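Local structure of beta-ketoacyl-[acyl-carrier-protein] synthase FabY (Pseudomonas aeruginosa, 4CW4) at residues Gly16-Ser24 with Ala170-Glu178; Met194-Ile203 with Ala364-Leu372. The protein catalyses the condensation of acetyl-CoA with malonyl-ACP to acetoacetyl-ACP, the primer of fatty acid synthesis, and works as a homodimer. One frame throughout, in Å; residues are numbered along the deposited sequence. Where two conformers were deposited one is given.

Contact 1 (Gly16-Ser24 with Ala170-Glu178); sequences GGYNAAGRS and AGQLPTGFE
The aromatic rings of Y18 and F177 meet where the 16-24 hairpin faces segment 170-178. Their centroids lie 4.8 Å apart and the planes are inclined at 31°, an oblique pairing. F177 CZ comes over one face of the Y18 ring, toward its rim, 3.5 Å from Y18 CE1. F177 CG is anti to the backbone N (chi1 -177°), which carries the ring across to Y18.

L173 and P174 pack on the hairpin backbone. L173 CD2 lies 3.5 Å from N19 O and also touches Y18 CB. The P174 ring lies beside the turn, with CG 3.8 Å from G22 CA.

No conventional hydrogen bond joins the two segments. Q172 O instead receives a CA-H...O contact from A20, 3.2 Å from A20 CA. This carbonyl also accepts from R92. The hairpin keeps its own shape: a type I turn spans N19-G22, and N19 OD1 accepts from A21 N at 2.9 Å in an Asx turn.

The contact is buried. Helix 40-53 packs on Y18, P174 and F177 through M53 and L50, while helix 190-204 reaches Y18 and L173. Strand 10-19 pairs with strand 366-374, and strand 169-171 with strand 91-93.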
loop_
_atom_site.group_PDB
_atom_site.type_symbol
_atom_site.label_atom_id
_atom_site.label_comp_id
_atom_site.label_asym_id
_atom_site.label_seq_id
_atom_site.Cartn_x
_atom_site.Cartn_y
_atom_site.Cartn_z
ATOM N N GLY A 16 17.223 11.905 -6.619
ATOM C CA GLY A 16 16.972 12.032 -8.032
ATOM C C GLY A 16 15.552 11.695 -8.374
ATOM O O GLY A 16 14.803 11.250 -7.503
ATOM N N GLY A 17 15.195 11.881 -9.639
ATOM C CA GLY A 17 13.835 11.614 -10.066
ATOM C C GLY A 17 13.376 12.606 -11.108
ATOM O O GLY A 17 14.173 13.393 -11.616
ATOM N N TYR A 18 12.078 12.577 -11.399
ATOM C CA TYR A 18 11.469 13.350 -12.478
ATOM C C TYR A 18 10.063 13.774 -12.108
ATOM O O TYR A 18 9.246 12.962 -11.645
ATOM C CB TYR A 18 11.433 12.539 -13.778
ATOM C CG TYR A 18 12.829 12.217 -14.262
ATOM C CD1 TYR A 18 13.545 13.123 -15.038
ATOM C CD2 TYR A 18 13.449 11.022 -13.910
ATOM C CE1 TYR A 18 14.831 12.855 -15.457
ATOM C CE2 TYR A 18 14.747 10.764 -14.298
ATOM C CZ TYR A 18 15.425 11.677 -15.082
ATOM O OH TYR A 18 16.716 11.432 -15.499
ATOM N N ASN A 19 9.799 15.055 -12.323
ATOM C CA ASN A 19 8.450 15.598 -12.249
ATOM C C ASN A 19 8.299 16.698 -13.286
ATOM O O ASN A 19 9.148 16.807 -14.186
ATOM C CB ASN A 19 8.110 16.045 -10.827
ATOM C CG ASN A 19 8.984 17.166 -10.320
ATOM O OD1 ASN A 19 9.572 17.922 -11.088
ATOM N ND2 ASN A 19 9.013 17.320 -9.005
ATOM N N ALA A 20 7.241 17.492 -13.184
ATOM C CA ALA A 20 6.958 18.506 -14.194
ATOM C C ALA A 20 8.052 19.558 -14.301
ATOM O O ALA A 20 8.100 20.283 -15.290
ATOM C CB ALA A 20 5.610 19.166 -13.909
ATOM N N ALA A 21 8.927 19.658 -13.298
ATOM C CA ALA A 21 10.010 20.651 -13.333
ATOM C C ALA A 21 11.285 20.105 -13.992
ATOM O O ALA A 21 12.214 20.855 -14.246
ATOM C CB ALA A 21 10.321 21.157 -11.919
ATOM N N GLY A 22 11.311 18.810 -14.269
ATOM C CA GLY A 22 12.453 18.150 -14.890
ATOM C C GLY A 22 13.146 17.119 -14.010
ATOM O O GLY A 22 12.531 16.478 -13.156
ATOM N N ARG A 23 14.439 16.956 -14.259
ATOM C CA ARG A 23 15.297 16.051 -13.515
ATOM C C ARG A 23 15.600 16.636 -12.143
ATOM O O ARG A 23 16.033 17.784 -12.015
ATOM C CB ARG A 23 16.602 15.800 -14.264
ATOM C CG ARG A 23 17.598 14.954 -13.472
ATOM C CD ARG A 23 18.731 14.418 -14.319
ATOM N NE ARG A 23 19.543 15.399 -15.049
ATOM C CZ ARG A 23 20.722 15.881 -14.664
ATOM N NH1 ARG A 23 21.246 15.559 -13.483
ATOM N NH2 ARG A 23 21.385 16.707 -15.471
ATOM N N SER A 24 15.390 15.836 -11.108
ATOM C CA SER A 24 15.583 16.321 -9.748
ATOM C C SER A 24 17.034 16.395 -9.318
ATOM O O SER A 24 17.395 17.276 -8.547
ATOM C CB SER A 24 14.847 15.410 -8.777
ATOM O OG SER A 24 13.477 15.502 -9.050
ATOM N N ALA A 170 -2.850 19.406 -15.681
ATOM C CA ALA A 170 -2.089 18.446 -14.874
ATOM C C ALA A 170 -0.623 18.824 -14.818
ATOM O O ALA A 170 -0.131 19.537 -15.702
ATOM C CB ALA A 170 -2.221 17.053 -15.447
ATOM N N GLY A 171 0.069 18.327 -13.793
ATOM C CA GLY A 171 1.524 18.404 -13.731
ATOM C C GLY A 171 2.135 17.242 -14.482
ATOM O O GLY A 171 2.051 16.102 -14.046
ATOM N N GLN A 172 2.745 17.558 -15.621
ATOM C CA GLN A 172 3.221 16.578 -16.602
ATOM C C GLN A 172 4.720 16.649 -16.758
ATOM O O GLN A 172 5.276 17.750 -16.758
ATOM C CB GLN A 172 2.570 16.888 -17.957
ATOM C CG GLN A 172 1.055 16.697 -17.957
ATOM C CD GLN A 172 0.372 17.530 -19.014
ATOM O OE1 GLN A 172 0.269 17.122 -20.172
ATOM N NE2 GLN A 172 -0.110 18.699 -18.626
ATOM N N LEU A 173 5.384 15.506 -16.908
ATOM C CA LEU A 173 6.800 15.534 -17.256
ATOM C C LEU A 173 7.052 16.433 -18.461
ATOM O O LEU A 173 6.169 16.608 -19.303
ATOM C CB LEU A 173 7.325 14.127 -17.562
ATOM C CG LEU A 173 7.315 13.109 -16.415
ATOM C CD1 LEU A 173 8.089 11.838 -16.755
ATOM C CD2 LEU A 173 7.844 13.719 -15.133
ATOM N N PRO A 174 8.261 17.019 -18.545
ATOM C CA PRO A 174 8.547 17.909 -19.674
ATOM C C PRO A 174 8.217 17.284 -21.041
ATOM O O PRO A 174 8.574 16.133 -21.321
ATOM C CB PRO A 174 10.045 18.180 -19.538
ATOM C CG PRO A 174 10.306 18.047 -18.054
ATOM C CD PRO A 174 9.419 16.902 -17.639
ATOM N N THR A 175 7.539 18.056 -21.884
ATOM C CA THR A 175 7.053 17.519 -23.151
ATOM C C THR A 175 8.224 17.031 -23.983
ATOM O O THR A 175 9.178 17.785 -24.239
ATOM C CB THR A 175 6.297 18.569 -23.927
ATOM O OG1 THR A 175 5.277 19.131 -23.101
ATOM C CG2 THR A 175 5.681 17.978 -25.208
ATOM N N GLY A 176 8.137 15.775 -24.411
ATOM C CA GLY A 176 9.186 15.181 -25.221
ATOM C C GLY A 176 10.050 14.182 -24.479
ATOM O O GLY A 176 10.679 13.325 -25.097
ATOM N N PHE A 177 10.070 14.282 -23.154
ATOM C CA PHE A 177 10.798 13.337 -22.332
ATOM C C PHE A 177 9.938 12.106 -22.110
ATOM O O PHE A 177 8.810 12.212 -21.627
ATOM C CB PHE A 177 11.146 13.981 -20.990
ATOM C CG PHE A 177 11.969 13.101 -20.094
ATOM C CD1 PHE A 177 13.243 12.700 -20.454
ATOM C CD2 PHE A 177 11.458 12.657 -18.896
ATOM C CE1 PHE A 177 14.009 11.896 -19.608
ATOM C CE2 PHE A 177 12.201 11.850 -18.057
ATOM C CZ PHE A 177 13.467 11.470 -18.411
ATOM N N GLU A 178 10.462 10.946 -22.473
ATOM C CA GLU A 178 9.696 9.699 -22.415
ATOM C C GLU A 178 10.477 8.619 -21.682
ATOM O O GLU A 178 11.354 7.984 -22.273
ATOM C CB GLU A 178 9.348 9.209 -23.823
ATOM C CG GLU A 178 8.415 10.139 -24.603
ATOM C CD GLU A 178 6.947 9.922 -24.291
ATOM O OE1 GLU A 178 6.626 9.213 -23.304
ATOM O OE2 GLU A 178 6.106 10.465 -25.046
#

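Contact 2 (Met194-Ile203 with Ala364-Leu372); sequences MSVVAATDAI and AESSQYVVL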
loop_
_atom_site.group_PDB
_atom_site.type_symbol
_atom_site.label_atom_id
_atom_site.label_comp_id
_atom_site.label_asym_id
_atom_site.label_seq_id
_atom_site.Cartn_x
_atom_site.Cartn_y
_atom_site.Cartn_z
ATOM N N MET A 194 8.725 5.095 -14.650
ATOM C CA MET A 194 9.186 6.277 -13.937
ATOM C C MET A 194 10.005 5.892 -12.723
ATOM O O MET A 194 10.999 6.535 -12.425
ATOM C CB MET A 194 8.000 7.167 -13.551
ATOM C CG MET A 194 7.419 7.895 -14.760
ATOM S SD MET A 194 5.947 8.884 -14.455
ATOM C CE MET A 194 6.509 9.989 -13.160
ATOM N N SER A 195 9.628 4.809 -12.055
ATOM C CA SER A 195 10.368 4.367 -10.875
ATOM C C SER A 195 11.763 3.911 -11.265
ATOM O O SER A 195 12.742 4.254 -10.614
ATOM C CB SER A 195 9.632 3.233 -10.139
ATOM O OG SER A 195 10.309 2.914 -8.933
ATOM N N VAL A 196 11.853 3.109 -12.322
ATOM C CA VAL A 196 13.145 2.600 -12.779
ATOM C C VAL A 196 14.066 3.762 -13.178
ATOM O O VAL A 196 15.234 3.818 -12.792
ATOM C CB VAL A 196 12.944 1.595 -13.948
ATOM C CG1 VAL A 196 14.246 1.290 -14.688
ATOM C CG2 VAL A 196 12.287 0.315 -13.433
ATOM N N VAL A 197 13.528 4.705 -13.934
ATOM C CA VAL A 197 14.336 5.829 -14.418
ATOM C C VAL A 197 14.737 6.790 -13.290
ATOM O O VAL A 197 15.891 7.255 -13.223
ATOM C CB VAL A 197 13.612 6.544 -15.580
ATOM C CG1 VAL A 197 14.313 7.787 -15.986
ATOM C CG2 VAL A 197 13.474 5.579 -16.758
ATOM N N ALA A 198 13.811 7.055 -12.376
ATOM C CA ALA A 198 14.105 7.882 -11.211
ATOM C C ALA A 198 15.112 7.230 -10.278
ATOM O O ALA A 198 15.966 7.907 -9.715
ATOM C CB ALA A 198 12.824 8.208 -10.460
ATOM N N ALA A 199 14.987 5.926 -10.063
ATOM C CA ALA A 199 15.887 5.257 -9.139
ATOM C C ALA A 199 17.319 5.342 -9.637
ATOM O O ALA A 199 18.242 5.549 -8.849
ATOM C CB ALA A 199 15.470 3.814 -8.906
ATOM N N THR A 200 17.514 5.173 -10.939
ATOM C CA THR A 200 18.860 5.251 -11.485
ATOM C C THR A 200 19.423 6.643 -11.242
ATOM O O THR A 200 20.573 6.777 -10.821
ATOM C CB THR A 200 18.920 4.931 -12.989
ATOM O OG1 THR A 200 18.575 3.560 -13.212
ATOM C CG2 THR A 200 20.324 5.188 -13.531
ATOM N N ASP A 201 18.626 7.675 -11.517
ATOM C CA ASP A 201 19.087 9.061 -11.299
ATOM C C ASP A 201 19.546 9.236 -9.842
ATOM O O ASP A 201 20.644 9.762 -9.586
ATOM C CB ASP A 201 17.963 10.039 -11.642
ATOM C CG ASP A 201 18.392 11.479 -11.607
ATOM O OD1 ASP A 201 19.503 11.813 -12.087
ATOM O OD2 ASP A 201 17.619 12.299 -11.080
ATOM N N ALA A 202 18.741 8.770 -8.885
ATOM C CA ALA A 202 19.107 8.907 -7.470
ATOM C C ALA A 202 20.418 8.177 -7.118
ATOM O O ALA A 202 21.277 8.714 -6.411
ATOM C CB ALA A 202 17.972 8.430 -6.575
ATOM N N ILE A 203 20.572 6.945 -7.584
ATOM C CA ILE A 203 21.740 6.139 -7.244
ATOM C C ILE A 203 22.992 6.741 -7.850
ATOM O O ILE A 203 24.029 6.807 -7.221
ATOM C CB ILE A 203 21.533 4.687 -7.752
ATOM C CG1 ILE A 203 20.431 4.013 -6.935
ATOM C CG2 ILE A 203 22.832 3.882 -7.722
ATOM C CD1 ILE A 203 20.761 3.832 -5.452
ATOM N N ALA A 364 -0.900 15.357 -10.740
ATOM C CA ALA A 364 0.420 15.352 -11.339
ATOM C C ALA A 364 1.069 13.976 -11.254
ATOM O O ALA A 364 0.704 13.145 -10.422
ATOM C CB ALA A 364 1.306 16.364 -10.663
ATOM N N GLU A 365 2.067 13.776 -12.103
ATOM C CA GLU A 365 2.906 12.580 -12.052
ATOM C C GLU A 365 4.315 12.934 -11.587
ATOM O O GLU A 365 4.877 13.963 -11.957
ATOM C CB GLU A 365 2.981 11.928 -13.433
ATOM C CG GLU A 365 3.585 12.798 -14.526
ATOM C CD GLU A 365 3.532 12.188 -15.921
ATOM O OE1 GLU A 365 2.951 11.087 -16.112
ATOM O OE2 GLU A 365 4.060 12.830 -16.844
ATOM N N SER A 366 4.899 12.051 -10.786
ATOM C CA SER A 366 6.252 12.251 -10.279
ATOM C C SER A 366 6.800 10.959 -9.755
ATOM O O SER A 366 6.066 10.162 -9.165
ATOM C CB SER A 366 6.252 13.243 -9.127
ATOM O OG SER A 366 7.585 13.515 -8.692
ATOM N N SER A 367 8.092 10.748 -9.959
ATOM C CA SER A 367 8.804 9.699 -9.237
ATOM C C SER A 367 10.071 10.315 -8.701
ATOM O O SER A 367 10.818 10.954 -9.434
ATOM C CB SER A 367 9.134 8.483 -10.102
ATOM O OG SER A 367 9.770 7.488 -9.308
ATOM N N GLN A 368 10.320 10.098 -7.413
ATOM C CA GLN A 368 11.414 10.734 -6.684
ATOM C C GLN A 368 11.984 9.738 -5.696
ATOM O O GLN A 368 11.224 9.011 -5.072
ATOM C CB GLN A 368 10.888 11.928 -5.887
ATOM C CG GLN A 368 10.221 13.031 -6.678
ATOM C CD GLN A 368 11.202 13.978 -7.307
ATOM O OE1 GLN A 368 12.269 13.573 -7.769
ATOM N NE2 GLN A 368 10.846 15.253 -7.341
ATOM N N TYR A 369 13.302 9.764 -5.528
ATOM C CA TYR A 369 13.996 8.949 -4.534
ATOM C C TYR A 369 15.066 9.749 -3.804
ATOM O O TYR A 369 15.740 10.589 -4.396
ATOM C CB TYR A 369 14.628 7.694 -5.179
ATOM C CG TYR A 369 13.560 6.763 -5.613
ATOM C CD1 TYR A 369 12.923 5.957 -4.687
ATOM C CD2 TYR A 369 13.119 6.745 -6.932
ATOM C CE1 TYR A 369 11.882 5.146 -5.061
ATOM C CE2 TYR A 369 12.084 5.946 -7.312
ATOM C CZ TYR A 369 11.466 5.152 -6.382
ATOM O OH TYR A 369 10.403 4.339 -6.728
ATOM N N VAL A 370 15.218 9.464 -2.514
ATOM C CA VAL A 370 16.400 9.900 -1.784
ATOM C C VAL A 370 17.158 8.659 -1.344
ATOM O O VAL A 370 16.562 7.594 -1.101
ATOM C CB VAL A 370 16.079 10.781 -0.545
ATOM C CG1 VAL A 370 15.448 12.118 -0.986
ATOM C CG2 VAL A 370 15.210 10.045 0.466
ATOM N N VAL A 371 18.472 8.799 -1.254
ATOM C CA VAL A 371 19.333 7.731 -0.760
ATOM C C VAL A 371 19.828 8.165 0.603
ATOM O O VAL A 371 20.455 9.205 0.718
ATOM C CB VAL A 371 20.524 7.474 -1.688
ATOM C CG1 VAL A 371 21.325 6.273 -1.208
ATOM C CG2 VAL A 371 20.066 7.278 -3.115
ATOM N N LEU A 372 19.514 7.385 1.630
ATOM C CA LEU A 372 19.949 7.653 2.990
ATOM C C LEU A 372 21.040 6.676 3.386
ATOM O O LEU A 372 21.013 5.498 3.005
ATOM C CB LEU A 372 18.793 7.480 3.984
ATOM C CG LEU A 372 17.501 8.228 3.671
ATOM C CD1 LEU A 372 16.447 7.944 4.733
ATOM C CD2 LEU A 372 17.781 9.738 3.556
#
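Helix 194-203 lies over strand 366-372, with S195 above S367 and A202 near Y369. The two run in roughly the same direction, crossing at -32°, and their axes approach to 7.4 Å. The close approach fits the small residues at the interface: the CB of A198 meets S367 OG at 3.3 Å, and A202 CB rests 3.7 Å from Y369 CB. S367 OG is also hydrogen-bonded to N312.

Y369 carries the middle of the contact. Its CG is anti to the carbonyl carbon (chi1 -69°), and the ring runs back along the helix toward S195. A198 CB meets the ring at its edge, 3.8 Å from CD2. Y369 OH and S195 OG share a short hydrogen bond of 2.6 Å. Both hydroxyls have further partners, S226 OG for Y369 and P264 O for S195, forming a small buried network.

This is helix-on-sheet packing in the N-terminal half of the thiolase-like ketosynthase fold. Strand 366-374 runs antiparallel to both 10-19 and 307-314.

At one end M194 bends at chi3 (56°) and lays CE 3.5 Å from S366 N. Its chain crosses that of E365 at about a right angle. E365 OE1 makes a salt bridge to R190, while OE2 is hydrogen-bonded to Y98 and to L173 N. At the other end V371 CG2 lies 3.8 Å from A202 O and also touches I203 CD1.

Overall arrangement
Both segments of contact 1 precede those of contact 2 in the chain. Their centres are about 11 Å apart, and both are buried. Strands 10-19 and 366-374 are antiparallel neighbours, so contact 1 continues into contact 2 through backbone bonds such as Y18 N to S367 O. S24 OG and Q368 OE1 add a probable side-chain bond, made by one of the two conformers of Q368, and D201 of the helix accepts from G17 N. Helix 190-204 is the next regular element after strand 169-171. The N-terminal strand is thus built into the ketosynthase core. The predicted active-site H477 is near both: its side chain is about 9 Å from that of S366, and G171 also lies near it.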